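Local coordinates for uncharacterized protein MG027 (Mycoplasma genitalium, PDB 1Q8C) that is of unknown function but has the all-helical architecture of NusB proteins, which suggests, without proving, a related role in RNA binding or transcription antitermination, at residues F69-K74 with A109-K114. Residues are numbered along the deposited sequence; the frame is centred on the assembly and turned at random.
Sequences FSFQKK and ALSEQK
Ser111 OG, near the plane of the Phe71 ring and 3.7 Å from its CE1, is held by a hydrogen bond to Leu107 O, one turn back on the same helix. With that bond made, this small hydroxyl can sit buried against an aromatic edge. Leu110 covers one face of the ring: its CB stands over the centre, 3.8 Å from the centroid and 7° off the normal, a CH-pi contact. The leucine side chain then runs back past the ring, bringing Leu110 CD1 to 3.7 Å from Phe71 CB. Phe71 CB points toward 109-114, and with CG anti to the carbonyl carbon (chi1 -71°) the ring is sent out across Leu110. Phe71 CZ ends 3.7 Å from Leu110 O. With the segment axes 11.0 Å apart at closest approach, the large flat ring fills much of the gap. At the exposed margin the flexible chain of Lys114 bends to bring NZ obliquely to 4.0 Å from Phe71 CE2; NZ also makes a weak hydrogen bond to Asn67. Lys74 NZ lies 5.2 Å from Lys114 NZ, and a bound sodium ion about 4 Å from the Lys114 side chain, so positive charge is probably concentrated here. Segments 69-74 and 109-114, their N-to-C directions 125° apart, thus join helices 55-81 and 100-116 inside a NusB-like helical bundle.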
loop_
_atom_site.group_PDB
_atom_site.type_symbol
_atom_site.label_atom_id
_atom_site.label_comp_id
_atom_site.label_asym_id
_atom_site.label_seq_id
_atom_site.Cartn_x
_atom_site.Cartn_y
_atom_site.Cartn_z
ATOM N N PHE A 69 -8.431 2.434 8.868
ATOM C CA PHE A 69 -8.455 3.555 9.796
ATOM C C PHE A 69 -7.109 3.728 10.518
ATOM O O PHE A 69 -6.617 4.842 10.638
ATOM C CB PHE A 69 -9.599 3.429 10.815
ATOM C CG PHE A 69 -9.982 4.742 11.456
ATOM C CD1 PHE A 69 -11.064 5.476 10.986
ATOM C CD2 PHE A 69 -9.255 5.242 12.540
ATOM C CE1 PHE A 69 -11.421 6.681 11.585
ATOM C CE2 PHE A 69 -9.600 6.448 13.141
ATOM C CZ PHE A 69 -10.689 7.167 12.666
ATOM N N SER A 70 -6.510 2.639 10.982
ATOM C CA SER A 70 -5.241 2.725 11.705
ATOM C C SER A 70 -4.074 3.059 10.798
ATOM O O SER A 70 -3.229 3.868 11.148
ATOM C CB SER A 70 -4.920 1.406 12.383
ATOM O OG SER A 70 -6.009 0.989 13.161
ATOM N N PHE A 71 -4.005 2.383 9.657
ATOM C CA PHE A 71 -2.959 2.647 8.671
ATOM C C PHE A 71 -2.990 4.126 8.265
ATOM O O PHE A 71 -1.970 4.796 8.269
ATOM C CB PHE A 71 -3.140 1.742 7.432
ATOM C CG PHE A 71 -2.822 0.263 7.662
ATOM C CD1 PHE A 71 -3.131 -0.666 6.690
ATOM C CD2 PHE A 71 -2.207 -0.185 8.821
ATOM C CE1 PHE A 71 -2.834 -2.014 6.864
ATOM C CE2 PHE A 71 -1.907 -1.536 8.990
ATOM C CZ PHE A 71 -2.228 -2.445 8.009
ATOM N N GLN A 72 -4.169 4.638 7.944
ATOM C CA GLN A 72 -4.311 6.030 7.530
ATOM C C GLN A 72 -3.846 6.975 8.633
ATOM O O GLN A 72 -3.222 7.986 8.354
ATOM C CB GLN A 72 -5.763 6.338 7.164
ATOM C CG GLN A 72 -6.269 5.623 5.902
ATOM C CD GLN A 72 -6.203 6.500 4.660
ATOM O OE1 GLN A 72 -5.166 7.111 4.382
ATOM N NE2 GLN A 72 -7.309 6.566 3.910
ATOM N N LYS A 73 -4.152 6.642 9.882
ATOM C CA LYS A 73 -3.675 7.420 11.019
ATOM C C LYS A 73 -2.156 7.377 11.129
ATOM O O LYS A 73 -1.515 8.428 11.175
ATOM C CB LYS A 73 -4.300 6.925 12.318
ATOM C CG LYS A 73 -5.073 7.995 13.094
ATOM C CD LYS A 73 -6.279 8.539 12.328
ATOM C CE LYS A 73 -7.174 9.437 13.216
ATOM N NZ LYS A 73 -8.516 9.730 12.591
ATOM N N LYS A 74 -1.584 6.174 11.178
ATOM C CA LYS A 74 -0.128 6.004 11.278
ATOM C C LYS A 74 0.611 6.810 10.214
ATOM O O LYS A 74 1.629 7.437 10.495
ATOM C CB LYS A 74 0.260 4.532 11.166
ATOM C CG LYS A 74 -0.012 3.727 12.425
ATOM C CD LYS A 74 0.148 2.235 12.165
ATOM C CE LYS A 74 -0.686 1.388 13.134
ATOM N NZ LYS A 74 -0.655 -0.074 12.755
ATOM N N ALA A 109 1.921 -1.581 1.188
ATOM C CA ALA A 109 3.090 -2.076 1.912
ATOM C C ALA A 109 2.772 -2.455 3.365
ATOM O O ALA A 109 3.258 -3.476 3.881
ATOM C CB ALA A 109 4.202 -1.011 1.883
ATOM N N LEU A 110 1.995 -1.594 4.020
ATOM C CA LEU A 110 1.479 -1.845 5.362
ATOM C C LEU A 110 0.573 -3.064 5.369
ATOM O O LEU A 110 0.637 -3.891 6.270
ATOM C CB LEU A 110 0.656 -0.650 5.850
ATOM C CG LEU A 110 1.395 0.676 6.048
ATOM C CD1 LEU A 110 0.469 1.810 6.439
ATOM C CD2 LEU A 110 2.412 0.487 7.120
ATOM N N SER A 111 -0.285 -3.153 4.359
ATOM C CA SER A 111 -1.252 -4.238 4.261
ATOM C C SER A 111 -0.532 -5.541 4.036
ATOM O O SER A 111 -0.931 -6.558 4.581
ATOM C CB SER A 111 -2.238 -3.992 3.113
ATOM O OG SER A 111 -2.916 -2.761 3.281
ATOM N N GLU A 112 0.560 -5.488 3.268
ATOM C CA GLU A 112 1.286 -6.682 2.889
ATOM C C GLU A 112 2.151 -7.176 4.025
ATOM O O GLU A 112 2.290 -8.376 4.234
ATOM C CB GLU A 112 2.153 -6.455 1.636
ATOM C CG GLU A 112 3.005 -7.683 1.332
ATOM C CD GLU A 112 3.849 -7.617 0.069
ATOM O OE1 GLU A 112 4.658 -8.556 -0.102
ATOM O OE2 GLU A 112 3.706 -6.671 -0.743
ATOM N N GLN A 113 2.768 -6.264 4.754
ATOM C CA GLN A 113 3.570 -6.701 5.874
ATOM C C GLN A 113 2.674 -7.356 6.904
ATOM O O GLN A 113 3.077 -8.301 7.572
ATOM C CB GLN A 113 4.334 -5.552 6.502
ATOM C CG GLN A 113 5.266 -6.067 7.577
ATOM C CD GLN A 113 6.338 -5.075 7.966
ATOM O OE1 GLN A 113 7.510 -5.319 7.738
ATOM N NE2 GLN A 113 5.940 -3.983 8.579
ATOM N N LYS A 114 1.460 -6.833 7.033
ATOM C CA LYS A 114 0.468 -7.380 7.953
ATOM C C LYS A 114 -0.001 -8.774 7.514
ATOM O O LYS A 114 -0.078 -9.687 8.313
ATOM C CB LYS A 114 -0.742 -6.427 8.034
ATOM C CG LYS A 114 -1.889 -6.909 8.929
ATOM C CD LYS A 114 -1.510 -6.828 10.389
ATOM C CE LYS A 114 -2.625 -6.245 11.232
ATOM N NZ LYS A 114 -2.548 -4.744 11.362
#